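Local coordinates for uncharacterized protein Rv2277c (Mycobacterium tuberculosis, PDB 5VUG) that is of unknown function but probably hydrolyses phosphoric diesters, being a TIM-barrel protein of the glycerophosphoryl diester phosphodiesterase family crystallised with a bound calcium ion, at residues A34-V39 against P273-Q277; V53-Y57 against I106-A112; L62-G68 against L83-N88; V135-A139 against A163-Q167; R182-M186 against A233-F238. One frame throughout, in Å; residues are numbered along the deposited sequence.

Contact 1: A34-V39 against P273-Q277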
# COMPACT_ATOMS: atom_id res chain seq x y z
N ALA A 34 31.07 8.79 18.00
CA ALA A 34 30.59 7.68 17.18
C ALA A 34 31.75 6.89 16.59
O ALA A 34 31.73 5.65 16.60
CB ALA A 34 29.67 8.21 16.08
N VAL A 35 32.78 7.58 16.07
CA VAL A 35 33.99 6.89 15.62
C VAL A 35 34.56 6.04 16.75
O VAL A 35 34.90 4.87 16.55
CB VAL A 35 35.03 7.90 15.09
CG1 VAL A 35 36.31 7.18 14.69
CG2 VAL A 35 34.48 8.69 13.90
N ALA A 36 34.68 6.62 17.95
CA ALA A 36 35.25 5.90 19.09
C ALA A 36 34.41 4.68 19.47
O ALA A 36 34.95 3.71 20.03
CB ALA A 36 35.38 6.85 20.27
N ALA A 37 33.10 4.71 19.19
CA ALA A 37 32.22 3.58 19.44
C ALA A 37 32.26 2.53 18.35
O ALA A 37 31.49 1.56 18.41
CB ALA A 37 30.77 4.06 19.66
N GLY A 38 33.12 2.68 17.35
CA GLY A 38 33.34 1.63 16.38
C GLY A 38 32.42 1.59 15.19
O GLY A 38 32.35 0.56 14.51
N VAL A 39 31.71 2.69 14.90
CA VAL A 39 30.79 2.65 13.75
C VAL A 39 31.56 2.49 12.45
O VAL A 39 32.75 2.83 12.33
CB VAL A 39 29.87 3.88 13.71
CG1 VAL A 39 29.14 4.04 15.05
CG2 VAL A 39 30.65 5.13 13.31
N PRO A 273 25.03 4.48 18.58
CA PRO A 273 26.24 3.67 18.41
C PRO A 273 26.67 2.94 19.67
O PRO A 273 27.19 1.83 19.58
CB PRO A 273 27.27 4.72 17.98
CG PRO A 273 26.44 5.71 17.19
CD PRO A 273 25.15 5.81 17.96
N LEU A 274 26.44 3.53 20.85
CA LEU A 274 26.81 2.84 22.09
C LEU A 274 25.98 1.57 22.30
O LEU A 274 26.53 0.52 22.66
CB LEU A 274 26.70 3.79 23.28
CG LEU A 274 27.83 4.83 23.36
CD1 LEU A 274 27.50 5.95 24.35
CD2 LEU A 274 29.15 4.14 23.73
N ALA A 275 24.67 1.65 22.07
CA ALA A 275 23.84 0.45 22.17
C ALA A 275 24.23 -0.57 21.11
O ALA A 275 24.25 -1.78 21.37
CB ALA A 275 22.36 0.82 22.03
N ALA A 276 24.56 -0.09 19.90
CA ALA A 276 24.88 -0.99 18.80
C ALA A 276 26.17 -1.77 19.05
O ALA A 276 26.30 -2.90 18.56
CB ALA A 276 24.96 -0.22 17.48
N GLN A 277 27.11 -1.18 19.80
CA GLN A 277 28.31 -1.90 20.21
C GLN A 277 27.97 -3.25 20.84
O GLN A 277 28.66 -4.24 20.60
CB GLN A 277 29.09 -1.09 21.24
CG GLN A 277 30.06 -0.08 20.69
CD GLN A 277 30.96 0.49 21.77
OE1 GLN A 277 30.52 0.69 22.91
NE2 GLN A 277 32.21 0.74 21.43
O HOH W 1 28.92 1.13 17.40
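P273 presents its ring to A34, A37 and V39 at the end of helix 28-36, and these side chains make the apolar half of the contact. The closest approach is V39 CG1 to P273 CB at 3.5 Å. A chi1 of -54° places CG1 beside the V39 backbone N and opposite its carbonyl carbon, and from there it meets both CB and CG of the proline. P273 CB also lies 3.9 Å from A37 CB, while P273 CG is 4.2 Å from A34 CB.

The polar half gathers on A37 O. Q277 NE2 donates to A37 O at 3.2 Å, a weak bond because the N-H...O angle is only 125°. Q277 CG sits equally near A37 O, so the extended side chain runs alongside the carbonyl, and the N-H points only roughly at it. A water bridges the segments, giving one hydrogen bond to A37 O (2.8 Å) and another to P273 O (2.9 Å).

G38, with phi 88°, closes the helix in a Schellman motif: G38 N bonds V35 O, and V39 N reaches back weakly to A34 O.

A34, V39 and P273 all pack on A15 of strand 12-16, so the contact joins the first and last helices of the chain beside that strand. The chemistry implies a seam held chiefly by carbon contacts, with A37 O, just past the helix, satisfied by water and one poorly aligned amide.

Contact 2: V53-Y57 against I106-A112; sequences VPVLY and IPTLEQA
The Y57 ring is met obliquely by I106, whose CD1 lies 4.4 Å from Y57 CD1, and Y57 OH is hydrogen-bonded to D61 O. The remaining flat groups are peptide planes, used in two ways around a single beta bridge between V55 and T108, where strand 54-56, which runs antiparallel to strand 41-48 of the TIM barrel, meets the start of helix 109-114. L56 N approaches P107 O almost along the C=O axis (169° at the oxygen), at 3.0 Å. L109 N instead stands above the plane of the P54 carbonyl, 47° out of it, and bonds P54 O at 2.9 Å. P54 O also accepts from a water that in turn takes the N-H of E110, so this one carbonyl serves two N-H groups of the first helical turn, one of them through the water.

T108 and Q111 form a capping box. With chi1 at 62°, T108 OG1 sits between its backbone N and carbonyl carbon and accepts from Q111 N at 2.9 Å. In return Q111 OE1 takes T108 N in the plane of the amide carbonyl, on a lone pair. This fixes the helix start exactly where the strand is bridged.

Side chains fill both flanks. V55 CB meets I106 CG2, while P54 CB lies against L109 CB at 3.8 Å; P54 also touches helix 134-145, and L56 packs on L44 and V46 of strand 41-48. L56 crosses P107 at about a right angle, its CB 3.9 Å from P107 CG, and its branch end L56 CD1 presses on A112 CB at 3.5 Å.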
# COMPACT_ATOMS: atom_id res chain seq x y z
N VAL A 53 28.02 28.01 2.60
CA VAL A 53 28.86 27.01 3.25
C VAL A 53 27.97 25.88 3.76
O VAL A 53 27.08 26.13 4.60
CB VAL A 53 29.70 27.61 4.38
CG1 VAL A 53 30.55 26.52 5.03
CG2 VAL A 53 30.55 28.75 3.87
N PRO A 54 28.15 24.64 3.31
CA PRO A 54 27.38 23.53 3.87
C PRO A 54 27.70 23.36 5.35
O PRO A 54 28.87 23.40 5.76
CB PRO A 54 27.83 22.32 3.04
CG PRO A 54 28.30 22.93 1.74
CD PRO A 54 28.96 24.23 2.14
N VAL A 55 26.65 23.18 6.15
CA VAL A 55 26.73 22.93 7.59
C VAL A 55 25.86 21.72 7.91
O VAL A 55 25.04 21.28 7.10
CB VAL A 55 26.30 24.16 8.43
CG1 VAL A 55 27.19 25.37 8.14
CG2 VAL A 55 24.82 24.51 8.20
N LEU A 56 26.05 21.16 9.10
CA LEU A 56 25.25 20.01 9.54
C LEU A 56 24.09 20.51 10.39
O LEU A 56 24.30 21.13 11.43
CB LEU A 56 26.09 19.01 10.34
CG LEU A 56 27.32 18.42 9.67
CD1 LEU A 56 27.81 17.22 10.48
CD2 LEU A 56 27.03 18.01 8.21
N TYR A 57 22.87 20.23 9.94
CA TYR A 57 21.66 20.59 10.67
C TYR A 57 20.48 19.88 10.03
O TYR A 57 20.35 19.89 8.80
CB TYR A 57 21.44 22.12 10.72
CG TYR A 57 20.40 22.47 11.76
CD1 TYR A 57 20.68 22.35 13.12
CD2 TYR A 57 19.12 22.88 11.38
CE1 TYR A 57 19.73 22.65 14.08
CE2 TYR A 57 18.16 23.17 12.35
CZ TYR A 57 18.48 23.04 13.69
OH TYR A 57 17.56 23.30 14.68
N ILE A 106 27.07 24.23 15.86
CA ILE A 106 26.84 23.75 14.49
C ILE A 106 28.18 23.67 13.77
O ILE A 106 28.88 24.69 13.67
CB ILE A 106 25.88 24.66 13.72
CG1 ILE A 106 24.48 24.66 14.33
CG2 ILE A 106 25.85 24.27 12.23
CD1 ILE A 106 23.53 25.66 13.68
N PRO A 107 28.56 22.51 13.22
CA PRO A 107 29.81 22.41 12.46
C PRO A 107 29.59 22.57 10.96
O PRO A 107 28.49 22.31 10.45
CB PRO A 107 30.26 20.98 12.76
CG PRO A 107 28.91 20.21 12.82
CD PRO A 107 27.90 21.19 13.39
N THR A 108 30.63 22.96 10.23
CA THR A 108 30.54 22.90 8.79
C THR A 108 30.68 21.45 8.33
O THR A 108 31.22 20.60 9.05
CB THR A 108 31.65 23.72 8.12
OG1 THR A 108 32.94 23.18 8.47
CG2 THR A 108 31.56 25.20 8.52
N LEU A 109 30.18 21.17 7.12
CA LEU A 109 30.41 19.86 6.53
C LEU A 109 31.90 19.57 6.44
O LEU A 109 32.35 18.45 6.69
CB LEU A 109 29.76 19.77 5.16
CG LEU A 109 30.05 18.50 4.35
CD1 LEU A 109 29.51 17.25 5.05
CD2 LEU A 109 29.45 18.64 2.96
N GLU A 110 32.69 20.59 6.09
CA GLU A 110 34.14 20.43 5.97
C GLU A 110 34.76 20.01 7.30
O GLU A 110 35.61 19.11 7.34
CB GLU A 110 34.75 21.72 5.42
CG GLU A 110 36.23 21.65 5.11
CD GLU A 110 36.65 22.59 3.98
OE1 GLU A 110 37.85 22.60 3.65
OE2 GLU A 110 35.80 23.31 3.40
N GLN A 111 34.34 20.64 8.40
CA GLN A 111 34.82 20.23 9.72
C GLN A 111 34.41 18.80 10.03
O GLN A 111 35.19 18.03 10.60
CB GLN A 111 34.25 21.15 10.81
CG GLN A 111 34.94 22.50 10.96
CD GLN A 111 34.20 23.44 11.89
OE1 GLN A 111 32.97 23.54 11.85
NE2 GLN A 111 34.94 24.14 12.73
N ALA A 112 33.17 18.44 9.71
CA ALA A 112 32.68 17.09 9.95
C ALA A 112 33.50 16.06 9.19
O ALA A 112 33.86 15.01 9.74
CB ALA A 112 31.21 17.00 9.54
O HOH W 2 31.48 22.89 4.68

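Contact 3: L62-G68 against L83-N88; sequences LATLTDG and LNAGWN
Two loops, each folded on a side-chain-to-backbone turn, lock together where D67 meets N84 and W87; they lie in the long connection between strand 54-56 and helix 109-114, probably the insertion seen in this family. In segment 62-68 an ST turn at T66 sets the shape: T66 OG1 donates to L62 O at 2.7 Å and accepts from G68 N at 2.9 Å. L62 O takes T66 N as well, so two donors grip it. In segment 83-88 the matching element is an Asx turn, with G86 N bonded to N84 OD1.

D67 makes two contacts with segment 83-88. A chi1 of 52° puts its carboxylate between the backbone N and carbonyl carbon directions, where D67 OD1 receives N84 N at 2.9 Å on its syn side, somewhat out of the carboxylate plane. Its CB rests over one face of W87, 3.6 Å from the centroid of the six-membered ring and 12° off the normal, a CH-pi contact. The carboxylate and indole planes are 21° apart.

The backbones also touch, T66 CA making a C-H...O contact to N84 O at 3.2 Å. N88 ND2 donates to T64 O at 2.9 Å from above that carbonyl's plane. Water completes the seam: one molecule joins A63 O, T66 O and N88 ND2, a second joins L65 O to N88 N.

L62 CD1 packs against L83 CD1 at 3.9 Å. R100 makes a cation-pi contact with W87 and bonds N88 OD1. L65 N bonds Y57 OH, just past strand 54-56, and L62 packs on I106, just ahead of helix 109-114, while helix 77-80 links the two loops along the chain.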
# COMPACT_ATOMS: atom_id res chain seq x y z
N LEU A 62 16.15 26.53 13.10
CA LEU A 62 17.22 26.51 14.09
C LEU A 62 16.71 26.42 15.52
O LEU A 62 17.45 25.97 16.40
CB LEU A 62 18.11 27.76 13.90
CG LEU A 62 18.96 27.73 12.62
CD1 LEU A 62 19.44 29.12 12.27
CD2 LEU A 62 20.14 26.80 12.81
N ALA A 63 15.47 26.84 15.79
CA ALA A 63 14.98 26.80 17.16
C ALA A 63 14.82 25.37 17.69
O ALA A 63 14.83 25.18 18.91
CB ALA A 63 13.65 27.55 17.28
N THR A 64 14.69 24.38 16.81
CA THR A 64 14.42 23.03 17.29
C THR A 64 15.57 22.50 18.15
O THR A 64 15.33 21.85 19.17
CB THR A 64 14.13 22.11 16.10
OG1 THR A 64 12.97 22.59 15.42
CG2 THR A 64 13.87 20.68 16.58
N LEU A 65 16.81 22.81 17.77
CA LEU A 65 17.97 22.26 18.46
C LEU A 65 18.99 23.29 18.93
O LEU A 65 20.01 22.90 19.51
CB LEU A 65 18.66 21.20 17.59
CG LEU A 65 17.78 20.03 17.15
CD1 LEU A 65 18.53 19.19 16.11
CD2 LEU A 65 17.37 19.18 18.34
N THR A 66 18.76 24.58 18.69
CA THR A 66 19.76 25.60 19.04
C THR A 66 19.11 26.74 19.81
O THR A 66 17.89 26.79 20.01
CB THR A 66 20.49 26.18 17.81
OG1 THR A 66 19.69 27.19 17.20
CG2 THR A 66 20.84 25.09 16.76
N ASP A 67 19.95 27.68 20.23
CA ASP A 67 19.51 28.91 20.87
C ASP A 67 19.15 30.01 19.88
O ASP A 67 18.85 31.13 20.31
CB ASP A 67 20.53 29.39 21.91
CG ASP A 67 21.94 29.49 21.35
OD1 ASP A 67 22.31 28.70 20.45
OD2 ASP A 67 22.70 30.36 21.81
N GLY A 68 19.19 29.73 18.58
CA GLY A 68 18.77 30.67 17.56
C GLY A 68 17.44 30.27 16.94
O GLY A 68 16.85 29.24 17.26
N LEU A 83 25.97 29.29 17.22
CA LEU A 83 24.81 28.68 17.85
C LEU A 83 25.19 27.36 18.51
O LEU A 83 26.03 26.61 18.00
CB LEU A 83 23.69 28.45 16.84
CG LEU A 83 23.17 29.70 16.14
CD1 LEU A 83 22.11 29.33 15.09
CD2 LEU A 83 22.62 30.71 17.15
N ASN A 84 24.57 27.09 19.65
CA ASN A 84 24.81 25.87 20.41
C ASN A 84 23.77 24.83 19.99
O ASN A 84 22.60 24.92 20.38
CB ASN A 84 24.72 26.18 21.90
CG ASN A 84 24.95 24.97 22.77
OD1 ASN A 84 25.18 23.87 22.28
ND2 ASN A 84 24.92 25.18 24.08
N ALA A 85 24.19 23.85 19.18
CA ALA A 85 23.32 22.77 18.71
C ALA A 85 23.08 21.68 19.76
O ALA A 85 22.47 20.65 19.44
CB ALA A 85 23.89 22.15 17.42
N GLY A 86 23.57 21.87 20.97
CA GLY A 86 23.22 21.02 22.10
C GLY A 86 22.18 21.64 23.00
O GLY A 86 21.93 21.12 24.10
N TRP A 87 21.56 22.74 22.58
CA TRP A 87 20.73 23.55 23.46
C TRP A 87 19.59 22.75 24.07
O TRP A 87 19.23 22.97 25.24
CB TRP A 87 20.15 24.71 22.66
CG TRP A 87 19.48 25.76 23.49
CD1 TRP A 87 18.13 25.98 23.60
CD2 TRP A 87 20.12 26.74 24.29
NE1 TRP A 87 17.90 27.05 24.43
CE2 TRP A 87 19.11 27.54 24.87
CE3 TRP A 87 21.46 27.04 24.57
CZ2 TRP A 87 19.39 28.60 25.71
CZ3 TRP A 87 21.73 28.10 25.41
CH2 TRP A 87 20.71 28.86 25.97
N ASN A 88 19.00 21.83 23.30
CA ASN A 88 17.82 21.10 23.72
C ASN A 88 18.07 19.61 23.93
O ASN A 88 17.11 18.85 24.17
CB ASN A 88 16.68 21.33 22.73
CG ASN A 88 16.13 22.73 22.83
OD1 ASN A 88 16.09 23.32 23.92
ND2 ASN A 88 15.71 23.30 21.69
O HOH W 3 15.52 26.43 21.30
O HOH W 4 19.75 20.56 20.92

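Contact 4: V135-A139 against A163-Q167; sequences VSAVA and AASRQ
Q167 sets CG opposite its carbonyl carbon (chi1 -63°) and bends at chi2 (-74°), which lays the methylene CG against V135 and brings the amide to S136 and A139. V135 uses one branch in answer. Its CG1, opposite the backbone N at chi1 166°, is 3.6 Å from Q167 CG and nearly as close to A164 CA, at 3.7 Å. The other branch, V135 CG2, faces A163 CB at 4.2 Å. V135 thus wedges between the last turn of helix 158-165 and the glutamine that follows it.

The amide lies against carbon atoms of the other helix. Q167 OE1 sits 3.5 Å from A139 CB, while Q167 NE2 lies 3.9 Å from S136 CA. No hydrogen bond runs directly between the segments, so the polar link is indirect: a water donates to Q167 OE1 at 2.9 Å and also bonds S136 OG. S136 OG has a second partner in Q140 NE2, one turn further along its own helix.

Small residues permit the close approach, as the CA atoms of V135 and A164 are only 6.0 Å apart. Behind them, A164 rests on V172 of strand 171-172 and V138 on V46 of strand 41-48. Helix 134-145 is the crossover between parallel strands 121-125 and 151-154, and helix 158-165 is the next, leading to 171-172. Such side-by-side packing of consecutive beta-alpha-beta crossover helices characterises the outer layer of a TIM barrel.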
# COMPACT_ATOMS: atom_id res chain seq x y z
N VAL A 135 23.14 21.64 -3.40
CA VAL A 135 23.79 20.52 -4.09
C VAL A 135 25.15 20.94 -4.64
O VAL A 135 26.15 20.24 -4.45
CB VAL A 135 22.86 19.93 -5.16
CG1 VAL A 135 23.62 19.01 -6.10
CG2 VAL A 135 21.69 19.16 -4.51
N SER A 136 25.21 22.10 -5.30
CA SER A 136 26.49 22.60 -5.81
C SER A 136 27.48 22.88 -4.67
O SER A 136 28.67 22.56 -4.78
CB SER A 136 26.27 23.86 -6.64
OG SER A 136 27.51 24.36 -7.13
N ALA A 137 27.01 23.50 -3.60
CA ALA A 137 27.89 23.81 -2.48
C ALA A 137 28.46 22.54 -1.87
O ALA A 137 29.65 22.48 -1.52
CB ALA A 137 27.15 24.64 -1.43
N VAL A 138 27.64 21.49 -1.76
CA VAL A 138 28.13 20.22 -1.23
C VAL A 138 29.13 19.59 -2.18
O VAL A 138 30.19 19.12 -1.75
CB VAL A 138 26.96 19.27 -0.91
CG1 VAL A 138 27.49 17.84 -0.63
CG2 VAL A 138 26.17 19.78 0.31
N ALA A 139 28.83 19.59 -3.48
CA ALA A 139 29.76 19.05 -4.47
C ALA A 139 31.11 19.74 -4.39
O ALA A 139 32.15 19.09 -4.46
CB ALA A 139 29.16 19.18 -5.88
N ALA A 163 19.42 16.27 -9.16
CA ALA A 163 20.39 17.36 -9.19
C ALA A 163 21.77 16.87 -8.76
O ALA A 163 22.78 17.25 -9.37
CB ALA A 163 19.92 18.50 -8.28
N ALA A 164 21.83 16.03 -7.72
CA ALA A 164 23.11 15.50 -7.28
C ALA A 164 23.78 14.69 -8.39
O ALA A 164 25.00 14.79 -8.60
CB ALA A 164 22.93 14.66 -6.01
N SER A 165 22.99 13.91 -9.14
CA SER A 165 23.54 13.11 -10.23
C SER A 165 24.06 13.95 -11.39
O SER A 165 24.84 13.44 -12.19
CB SER A 165 22.52 12.08 -10.71
OG SER A 165 22.33 11.08 -9.73
N ARG A 166 23.66 15.22 -11.49
CA ARG A 166 24.22 16.10 -12.50
C ARG A 166 25.56 16.71 -12.09
O ARG A 166 26.18 17.38 -12.92
CB ARG A 166 23.23 17.20 -12.89
CG ARG A 166 21.94 16.69 -13.51
CD ARG A 166 21.09 17.81 -14.10
NE ARG A 166 20.45 18.64 -13.08
CZ ARG A 166 19.27 18.35 -12.52
NH1 ARG A 166 18.61 17.26 -12.87
NH2 ARG A 166 18.76 19.17 -11.60
N GLN A 167 26.00 16.52 -10.85
CA GLN A 167 27.29 17.04 -10.40
C GLN A 167 28.39 16.02 -10.65
O GLN A 167 28.30 14.87 -10.18
CB GLN A 167 27.26 17.38 -8.91
CG GLN A 167 26.30 18.48 -8.52
CD GLN A 167 26.77 19.88 -8.92
OE1 GLN A 167 27.98 20.16 -8.99
NE2 GLN A 167 25.82 20.76 -9.19
O HOH W 5 28.62 23.01 -8.90

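Contact 5: R182-M186 against A233-F238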
# COMPACT_ATOMS: atom_id res chain seq x y z
N ARG A 182 10.24 -0.51 -5.89
CA ARG A 182 10.73 -1.88 -5.98
C ARG A 182 10.34 -2.69 -4.75
O ARG A 182 9.93 -3.85 -4.87
CB ARG A 182 12.25 -1.89 -6.19
CG ARG A 182 12.74 -3.22 -6.75
CD ARG A 182 14.26 -3.28 -6.94
NE ARG A 182 14.78 -2.32 -7.92
CZ ARG A 182 15.39 -1.19 -7.59
NH1 ARG A 182 15.56 -0.86 -6.31
NH2 ARG A 182 15.84 -0.38 -8.54
N LEU A 183 10.43 -2.08 -3.56
CA LEU A 183 10.07 -2.79 -2.34
C LEU A 183 8.59 -3.13 -2.31
O LEU A 183 8.21 -4.23 -1.89
CB LEU A 183 10.41 -1.93 -1.12
CG LEU A 183 11.90 -1.86 -0.77
CD1 LEU A 183 12.08 -0.78 0.29
CD2 LEU A 183 12.42 -3.23 -0.29
N PHE A 184 7.73 -2.20 -2.73
CA PHE A 184 6.31 -2.47 -2.70
C PHE A 184 5.89 -3.44 -3.81
O PHE A 184 4.99 -4.26 -3.60
CB PHE A 184 5.48 -1.18 -2.69
CG PHE A 184 5.29 -0.62 -1.30
CD1 PHE A 184 4.36 -1.19 -0.44
CD2 PHE A 184 6.07 0.43 -0.84
CE1 PHE A 184 4.18 -0.70 0.84
CE2 PHE A 184 5.90 0.92 0.45
CZ PHE A 184 4.95 0.36 1.29
N ASN A 185 6.53 -3.38 -4.98
CA ASN A 185 6.27 -4.42 -5.98
C ASN A 185 6.63 -5.80 -5.44
O ASN A 185 5.87 -6.76 -5.58
CB ASN A 185 7.01 -4.13 -7.28
CG ASN A 185 6.24 -3.20 -8.22
OD1 ASN A 185 5.00 -3.18 -8.21
ND2 ASN A 185 6.96 -2.44 -9.03
N MSE A 186 7.80 -5.92 -4.81
CA MSE A 186 8.15 -7.22 -4.24
C MSE A 186 7.14 -7.69 -3.19
O MSE A 186 6.70 -8.85 -3.22
CB MSE A 186 9.59 -7.23 -3.70
CG MSE A 186 10.63 -7.29 -4.80
SE MSE A 186 10.59 -9.01 -5.72
CE MSE A 186 11.01 -10.15 -4.18
N ALA A 233 13.74 -12.23 0.33
CA ALA A 233 13.39 -12.12 -1.08
C ALA A 233 13.66 -10.72 -1.62
O ALA A 233 14.21 -10.57 -2.72
CB ALA A 233 11.93 -12.51 -1.30
N SER A 234 13.29 -9.68 -0.87
CA SER A 234 13.50 -8.33 -1.38
C SER A 234 14.97 -7.94 -1.36
O SER A 234 15.42 -7.23 -2.27
CB SER A 234 12.60 -7.31 -0.67
OG SER A 234 12.93 -7.18 0.69
N VAL A 235 15.73 -8.39 -0.36
CA VAL A 235 17.17 -8.13 -0.38
C VAL A 235 17.80 -8.76 -1.62
O VAL A 235 18.58 -8.12 -2.34
CB VAL A 235 17.84 -8.61 0.92
CG1 VAL A 235 19.36 -8.53 0.80
CG2 VAL A 235 17.36 -7.78 2.10
N ASP A 236 17.45 -10.02 -1.90
CA ASP A 236 17.99 -10.70 -3.07
C ASP A 236 17.60 -9.98 -4.36
O ASP A 236 18.41 -9.89 -5.29
CB ASP A 236 17.52 -12.15 -3.11
CG ASP A 236 17.88 -12.85 -4.42
OD1 ASP A 236 17.06 -12.80 -5.38
OD2 ASP A 236 18.98 -13.42 -4.50
N CYS A 237 16.35 -9.50 -4.45
CA CYS A 237 15.94 -8.72 -5.61
C CYS A 237 16.86 -7.51 -5.82
O CYS A 237 17.33 -7.26 -6.94
CB CYS A 237 14.48 -8.29 -5.47
SG CYS A 237 13.98 -6.87 -6.47
N PHE A 238 17.14 -6.76 -4.75
CA PHE A 238 17.99 -5.58 -4.88
C PHE A 238 19.42 -5.95 -5.26
O PHE A 238 20.03 -5.30 -6.11
CB PHE A 238 18.00 -4.78 -3.58
CG PHE A 238 16.86 -3.79 -3.46
CD1 PHE A 238 15.55 -4.22 -3.36
CD2 PHE A 238 17.11 -2.42 -3.43
CE1 PHE A 238 14.51 -3.30 -3.25
CE2 PHE A 238 16.09 -1.50 -3.32
CZ PHE A 238 14.78 -1.94 -3.23
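Helices 182-186 and 233-238 approach to 10.0 Å between axes and run at 132° to one another, closer to antiparallel than parallel. R182 reaches across to F238. Its chain stays extended until chi3 (-63°), where it bends and carries the guanidinium over one face of the F238 ring. There R182 CZ is 4.6 Å from the ring centroid, a cation-pi contact. The two planes stand 85° apart, so the guanidinium meets the face edge-on, with R182 NH1 only 3.1 Å from F238 CE2. R182 CD adds a CH-pi contact 4.0 Å from the centroid.

The charged group is heavily bonded outside the pair: NH1 makes a salt bridge with E174, while NE and NH2 bond the carbonyls of P194 and Q195. These bonds are consistent with a guanidinium held edge-on to the ring. L183 comes to the same ring obliquely, CD2 lying 3.6 Å from F238 CE1.

At the other end selenomethionine M186, bent at chi2 and chi3, brings its terminal methyl to A233. M186 CE meets A233 CB at 3.8 Å, and M186 CG lies equally far from C237 SG. The sulfur, also 3.6 Å from R182 CD, is disulfide-bonded to C192, which follows helix 176-189. R182 and M186, one turn apart, therefore both touch the sulfur.

F184 and N185, which take no part across the pair, pack on V212 and V225 of the second subunit, on its strands 208-215 and 220-227. The arrangement is a helix pair of the alpha/beta barrel, with a disulfide tying the second helix to the chain just after the first, which also contributes to the dimer contact.

Overall arrangement
Contacts 2 to 5 are nested within the span closed by contact 1, which brings helix 28-36 near the chain's end. Contact 3 lies inside contact 2; contacts 4 and 5 follow in series. Contacts 1, 2, 4 and 5 all involve helices of the barrel's outer layer. Contact 2 is the junction: about 15 Å between centres from contact 3, it bonds through Y57 OH to L65 N, and about 16 Å between centres from contact 4 it packs P54 on A137 and V138. Contact 5, about 40 Å between centres from contact 3, lies near the subunit interface. Chain-distant parts of one barrel domain are thus joined, contacts 2, 3 and 4 as a connected group, contacts 1 and 5 separately.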